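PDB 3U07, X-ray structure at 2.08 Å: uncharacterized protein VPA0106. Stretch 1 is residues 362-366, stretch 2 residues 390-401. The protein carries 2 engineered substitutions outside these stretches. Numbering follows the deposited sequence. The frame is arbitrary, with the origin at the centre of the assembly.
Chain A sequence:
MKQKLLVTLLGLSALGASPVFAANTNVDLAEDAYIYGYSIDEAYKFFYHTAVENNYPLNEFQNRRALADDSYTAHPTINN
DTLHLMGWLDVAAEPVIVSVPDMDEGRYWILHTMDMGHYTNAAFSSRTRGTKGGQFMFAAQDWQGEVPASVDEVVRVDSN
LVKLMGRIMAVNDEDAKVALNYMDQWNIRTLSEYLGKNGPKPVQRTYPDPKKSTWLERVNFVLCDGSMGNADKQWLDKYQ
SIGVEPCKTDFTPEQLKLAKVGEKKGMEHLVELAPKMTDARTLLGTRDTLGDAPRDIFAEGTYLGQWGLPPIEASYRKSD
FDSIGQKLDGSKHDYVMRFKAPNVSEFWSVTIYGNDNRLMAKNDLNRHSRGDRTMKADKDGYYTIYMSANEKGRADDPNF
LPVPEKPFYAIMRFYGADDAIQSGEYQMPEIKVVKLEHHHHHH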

# COMPACT_ATOMS: atom_id res chain seq x y z
N LYS A 362 10.84 -12.32 19.07
CA LYS A 362 12.20 -12.79 19.27
C LYS A 362 12.27 -14.29 19.46
O LYS A 362 11.44 -14.89 20.14
CB LYS A 362 12.80 -12.10 20.50
CG LYS A 362 14.18 -12.62 20.90
CD LYS A 362 14.72 -11.87 22.11
CE LYS A 362 16.12 -11.35 21.83
NZ LYS A 362 16.14 -10.47 20.63
N ASN A 363 13.26 -14.91 18.83
CA ASN A 363 13.50 -16.33 18.96
C ASN A 363 14.98 -16.53 18.63
O ASN A 363 15.59 -15.68 17.98
CB ASN A 363 12.57 -17.15 18.04
CG ASN A 363 12.77 -16.88 16.57
OD1 ASN A 363 13.69 -17.40 15.94
ND2 ASN A 363 11.89 -16.05 16.00
N ASP A 364 15.56 -17.63 19.10
CA ASP A 364 16.98 -17.87 18.88
C ASP A 364 17.44 -17.96 17.43
O ASP A 364 18.52 -17.50 17.09
CB ASP A 364 17.42 -19.13 19.63
CG ASP A 364 17.33 -18.96 21.13
OD1 ASP A 364 17.53 -17.83 21.61
OD2 ASP A 364 17.06 -19.97 21.83
N LEU A 365 16.61 -18.55 16.58
CA LEU A 365 16.94 -18.69 15.16
C LEU A 365 16.76 -17.39 14.39
O LEU A 365 17.24 -17.27 13.26
CB LEU A 365 16.06 -19.78 14.53
CG LEU A 365 16.47 -21.25 14.66
CD1 LEU A 365 16.96 -21.55 16.06
CD2 LEU A 365 15.28 -22.12 14.30
N ASN A 366 16.10 -16.43 15.00
CA ASN A 366 15.84 -15.15 14.35
C ASN A 366 15.15 -15.47 13.02
O ASN A 366 15.46 -14.89 11.98
CB ASN A 366 17.14 -14.39 14.12
CG ASN A 366 17.03 -12.93 14.51
OD1 ASN A 366 16.20 -12.19 13.98
ND2 ASN A 366 17.86 -12.51 15.47
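Stretch 2, residues 390-401: NEKGRADDPNFL

Stretch 1 is a short loop without regular helix or strand. Asn 363 to Asn 366 form a type I beta turn, closed by a hydrogen bond from Asn 366 N to Asn 363 O at 3.1 Å. Stretch 2 is mostly a chain of turns. A type II turn runs from Glu 391 to Arg 394, with Gly 393 at a positive phi of 82°. Type I turns follow from Arg 394 to Asp 397 and from Asp 397 to Phe 400. Their closing hydrogen bonds are Asp 397 N to Arg 394 O, 2.6 Å, and Phe 400 N to Asp 397 O, 3.2 Å. The corresponding bond of the first turn, Arg 394 N to Glu 391 O at 3.4 Å, is weak.

The stretches touch at a few points rather than along paired strands. The CA atoms of Asp 364 and Glu 391 are 7.5 Å apart, and those of Leu 365 and Ala 395 are 6.7 Å apart. The nearest pairs rise in number together in both stretches, but two pairs are too few to define a shared strand direction. The contact buries 264 Å², both sides summed.

Polar contacts centre on Glu 391. Its CA-to-CB bond points toward stretch 1, and its carboxylate accepts two backbone hydrogen bonds. Asp 364 N donates to Glu 391 OE1 at 2.7 Å. Leu 365 N donates to Glu 391 OE2 at 3.2 Å. One side chain thus holds two successive amides of the turn.

Two like charges also lie close, with Asp 364 OD2 3.5 Å from Glu 391 OE1.

Packing contacts centre on Leu 365. Its CD2 lies 4.5 Å from Arg 394 CB and 4.2 Å from Ala 395 N. The same Leu 365 CD2 makes an apolar contact with Phe 400 CD2 at 4.3 Å, obliquely to the ring. Leu 365 CD1 lies 3.3 Å from Glu 391 OE2, so this leucine meets both the carboxylate and the later turns.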

# COMPACT_ATOMS: atom_id res chain seq x y z
N ASN A 390 9.56 -24.43 21.03
CA ASN A 390 10.72 -25.26 21.27
C ASN A 390 11.54 -25.37 19.99
O ASN A 390 11.27 -26.21 19.13
CB ASN A 390 10.30 -26.66 21.72
CG ASN A 390 11.47 -27.62 21.82
OD1 ASN A 390 12.56 -27.23 22.24
ND2 ASN A 390 11.24 -28.87 21.45
N GLU A 391 12.55 -24.51 19.87
CA GLU A 391 13.40 -24.49 18.69
C GLU A 391 14.70 -25.28 18.84
O GLU A 391 15.61 -25.14 18.03
CB GLU A 391 13.71 -23.05 18.30
CG GLU A 391 13.75 -22.07 19.46
CD GLU A 391 14.10 -20.66 19.03
OE1 GLU A 391 14.13 -19.76 19.89
OE2 GLU A 391 14.35 -20.45 17.82
N LYS A 392 14.77 -26.12 19.87
CA LYS A 392 15.97 -26.93 20.11
C LYS A 392 16.12 -28.02 19.05
O LYS A 392 15.29 -28.92 18.94
CB LYS A 392 15.89 -27.57 21.51
CG LYS A 392 15.71 -26.54 22.63
CD LYS A 392 15.78 -27.15 24.03
CE LYS A 392 14.42 -27.60 24.56
NZ LYS A 392 14.16 -29.05 24.35
N GLY A 393 17.18 -27.91 18.25
CA GLY A 393 17.45 -28.88 17.20
C GLY A 393 16.69 -28.68 15.90
O GLY A 393 16.50 -29.62 15.14
N ARG A 394 16.27 -27.44 15.64
CA ARG A 394 15.51 -27.13 14.43
C ARG A 394 16.26 -26.25 13.44
O ARG A 394 15.79 -26.04 12.32
CB ARG A 394 14.20 -26.44 14.81
CG ARG A 394 13.38 -27.15 15.86
CD ARG A 394 12.56 -28.28 15.28
NE ARG A 394 11.52 -28.69 16.23
CZ ARG A 394 10.55 -29.54 15.96
NH1 ARG A 394 10.46 -30.10 14.76
NH2 ARG A 394 9.65 -29.84 16.89
N ALA A 395 17.42 -25.73 13.85
CA ALA A 395 18.21 -24.86 12.97
C ALA A 395 18.43 -25.53 11.62
O ALA A 395 18.54 -24.85 10.59
CB ALA A 395 19.54 -24.53 13.62
N ASP A 396 18.49 -26.85 11.61
CA ASP A 396 18.70 -27.60 10.38
C ASP A 396 17.38 -28.04 9.74
O ASP A 396 17.37 -28.87 8.83
CB ASP A 396 19.58 -28.83 10.64
CG ASP A 396 19.09 -29.65 11.82
OD1 ASP A 396 17.88 -29.92 11.91
OD2 ASP A 396 19.94 -30.04 12.66
N ASP A 397 16.27 -27.48 10.21
CA ASP A 397 14.96 -27.81 9.68
C ASP A 397 14.35 -26.61 8.96
O ASP A 397 13.87 -25.66 9.59
CB ASP A 397 14.02 -28.26 10.79
CG ASP A 397 12.72 -28.82 10.25
OD1 ASP A 397 12.44 -28.61 9.05
OD2 ASP A 397 11.97 -29.46 11.02
N PRO A 398 14.34 -26.64 7.62
CA PRO A 398 13.80 -25.55 6.80
C PRO A 398 12.29 -25.37 6.93
O PRO A 398 11.78 -24.28 6.68
CB PRO A 398 14.21 -25.95 5.39
CG PRO A 398 14.05 -27.43 5.44
CD PRO A 398 14.71 -27.78 6.76
N ASN A 399 11.58 -26.43 7.31
CA ASN A 399 10.13 -26.35 7.45
C ASN A 399 9.68 -25.96 8.86
O ASN A 399 8.49 -25.87 9.14
CB ASN A 399 9.48 -27.69 7.07
CG ASN A 399 9.70 -28.04 5.61
OD1 ASN A 399 9.90 -27.16 4.77
ND2 ASN A 399 9.65 -29.33 5.30
N PHE A 400 10.64 -25.70 9.74
CA PHE A 400 10.30 -25.31 11.10
C PHE A 400 10.17 -23.80 11.24
O PHE A 400 11.06 -23.04 10.86
CB PHE A 400 11.36 -25.79 12.10
CG PHE A 400 11.04 -25.42 13.51
CD1 PHE A 400 10.12 -26.17 14.24
CD2 PHE A 400 11.60 -24.29 14.10
CE1 PHE A 400 9.77 -25.79 15.53
CE2 PHE A 400 11.25 -23.90 15.38
CZ PHE A 400 10.33 -24.66 16.10
N LEU A 401 9.04 -23.37 11.80
CA LEU A 401 8.81 -21.95 12.00
C LEU A 401 8.58 -21.68 13.48
O LEU A 401 7.59 -22.14 14.05
CB LEU A 401 7.60 -21.47 11.17
CG LEU A 401 7.18 -20.00 11.29
CD1 LEU A 401 8.39 -19.08 11.17
CD2 LEU A 401 6.16 -19.69 10.20